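Local coordinates for hypothetical protein PAE2307 (Pyrobaculum aerophilum, PDB 1WVQ) that probably acts as an adenosine-specific kinase and carries a stably phosphorylated histidine, at residues I11-P16 and V21-A26. Residues are numbered along the deposited sequence; the frame is centred on the assembly and turned at random.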
loop_
_atom_site.group_PDB
_atom_site.type_symbol
_atom_site.label_atom_id
_atom_site.label_comp_id
_atom_site.label_asym_id
_atom_site.label_seq_id
_atom_site.Cartn_x
_atom_site.Cartn_y
_atom_site.Cartn_z
ATOM N N ILE A 11 -24.134 -21.825 4.209
ATOM C CA ILE A 11 -23.463 -22.586 3.164
ATOM C C ILE A 11 -22.194 -23.208 3.731
ATOM O O ILE A 11 -21.327 -22.501 4.231
ATOM C CB ILE A 11 -23.077 -21.678 1.974
ATOM C CG1 ILE A 11 -24.327 -21.040 1.357
ATOM C CG2 ILE A 11 -22.306 -22.480 0.939
ATOM C CD1 ILE A 11 -25.315 -22.027 0.767
ATOM N N ASP A 12 -22.084 -24.530 3.669
ATOM C CA ASP A 12 -20.896 -25.181 4.186
ATOM C C ASP A 12 -19.814 -25.116 3.124
ATOM O O ASP A 12 -20.066 -25.399 1.954
ATOM C CB ASP A 12 -21.174 -26.639 4.532
ATOM C CG ASP A 12 -19.965 -27.322 5.131
ATOM O OD1 ASP A 12 -19.575 -26.954 6.262
ATOM O OD2 ASP A 12 -19.389 -28.212 4.465
ATOM N N VAL A 13 -18.608 -24.745 3.531
ATOM C CA VAL A 13 -17.500 -24.631 2.594
ATOM C C VAL A 13 -16.537 -25.810 2.676
ATOM O O VAL A 13 -15.885 -26.015 3.698
ATOM C CB VAL A 13 -16.701 -23.332 2.849
ATOM C CG1 VAL A 13 -15.572 -23.208 1.830
ATOM C CG2 VAL A 13 -17.631 -22.124 2.781
ATOM N N PRO A 14 -16.445 -26.606 1.599
ATOM C CA PRO A 14 -15.537 -27.757 1.594
ATOM C C PRO A 14 -14.088 -27.289 1.464
ATOM O O PRO A 14 -13.777 -26.452 0.620
ATOM C CB PRO A 14 -15.961 -28.538 0.349
ATOM C CG PRO A 14 -17.359 -28.090 0.080
ATOM C CD PRO A 14 -17.299 -26.617 0.400
ATOM N N ILE A 15 -13.199 -27.818 2.294
ATOM C CA ILE A 15 -11.793 -27.442 2.199
ATOM C C ILE A 15 -10.927 -28.696 2.298
ATOM O O ILE A 15 -10.656 -29.191 3.396
ATOM C CB ILE A 15 -11.374 -26.441 3.310
ATOM C CG1 ILE A 15 -12.252 -25.185 3.250
ATOM C CG2 ILE A 15 -9.914 -26.053 3.127
ATOM C CD1 ILE A 15 -11.912 -24.140 4.298
ATOM N N PRO A 16 -10.506 -29.244 1.144
ATOM C CA PRO A 16 -9.665 -30.449 1.130
ATOM C C PRO A 16 -8.356 -30.191 1.869
ATOM O O PRO A 16 -7.876 -29.058 1.914
ATOM C CB PRO A 16 -9.435 -30.693 -0.360
ATOM C CG PRO A 16 -10.658 -30.132 -0.994
ATOM C CD PRO A 16 -10.867 -28.844 -0.226
ATOM N N VAL A 21 -8.922 -21.533 1.487
ATOM C CA VAL A 21 -9.932 -20.834 0.711
ATOM C C VAL A 21 -9.925 -19.366 1.114
ATOM O O VAL A 21 -9.670 -19.028 2.273
ATOM C CB VAL A 21 -11.347 -21.446 0.941
ATOM C CG1 VAL A 21 -11.847 -21.131 2.354
ATOM C CG2 VAL A 21 -12.323 -20.924 -0.110
ATOM N N ILE A 22 -10.155 -18.502 0.132
ATOM C CA ILE A 22 -10.222 -17.064 0.344
ATOM C C ILE A 22 -11.528 -16.661 -0.330
ATOM O O ILE A 22 -11.738 -16.950 -1.510
ATOM C CB ILE A 22 -9.034 -16.323 -0.321
ATOM C CG1 ILE A 22 -7.719 -16.756 0.330
ATOM C CG2 ILE A 22 -9.198 -14.813 -0.163
ATOM C CD1 ILE A 22 -6.472 -16.272 -0.407
ATOM N N ILE A 23 -12.417 -16.037 0.434
ATOM C CA ILE A 23 -13.711 -15.607 -0.084
ATOM C C ILE A 23 -13.835 -14.108 0.135
ATOM O O ILE A 23 -13.507 -13.598 1.209
ATOM C CB ILE A 23 -14.873 -16.325 0.649
ATOM C CG1 ILE A 23 -14.663 -17.839 0.590
ATOM C CG2 ILE A 23 -16.215 -15.946 0.014
ATOM C CD1 ILE A 23 -15.666 -18.622 1.412
ATOM N N GLY A 24 -14.302 -13.401 -0.887
ATOM C CA GLY A 24 -14.446 -11.962 -0.768
ATOM C C GLY A 24 -15.495 -11.361 -1.679
ATOM O O GLY A 24 -16.321 -12.067 -2.259
ATOM N N GLN A 25 -15.459 -10.040 -1.800
ATOM C CA GLN A 25 -16.405 -9.327 -2.645
ATOM C C GLN A 25 -15.639 -8.302 -3.459
ATOM O O GLN A 25 -14.723 -7.657 -2.953
ATOM C CB GLN A 25 -17.458 -8.628 -1.782
ATOM C CG GLN A 25 -18.646 -8.061 -2.548
ATOM C CD GLN A 25 -19.614 -7.355 -1.617
ATOM O OE1 GLN A 25 -20.156 -7.965 -0.691
ATOM N NE2 GLN A 25 -19.826 -6.067 -1.849
ATOM N N ALA A 26 -16.018 -8.160 -4.723
ATOM C CA ALA A 26 -15.369 -7.213 -5.617
ATOM C C ALA A 26 -16.438 -6.556 -6.473
ATOM O O ALA A 26 -17.540 -6.280 -5.994
ATOM C CB ALA A 26 -14.358 -7.941 -6.494
#
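Ile15 and Val21 make the tightest apolar touch between 11-16 and 21-26, with CD1 of Ile15 3.6 Å from CG1 of Val21. The two side chains cross at about a right angle and meet through these methyl ends. Chi1 (-57°) sets CG1 of Ile15 opposite its carbonyl carbon, and the extended chi2 (-180°) carries CD1 out to Val21, which holds its CG1 between its own backbone N and carbonyl carbon (chi1 70°). Val13 adds two looser touches, one from each branch: CG1 lies 4.3 Å from CG1 of Val21, and CG2 lies 4.2 Å from CD1 of Ile23. The alternate residues Val21 and Ile23 thus offer one face of their strand to Val13. Here apolar side chains bring two sheets together: strand 7-13 is an outermost strand, within this chain, of an antiparallel three-stranded sheet, and strand 20-25 lies inside a five-stranded one. Leu120 of the first sheet touches Val13, Val21 and Ile23, Tyr90 of the second touches both valines, and Leu77 of helix 68-81 touches Val13 and Ile23. Backbone hydrogen bonding runs within each sheet: Val13 pairs with Leu120, Val21 with Thr116. The carbonyl O of Pro14 is hydrogen-bonded to the Tyr90 hydroxyl, tying 11-16 to the second sheet.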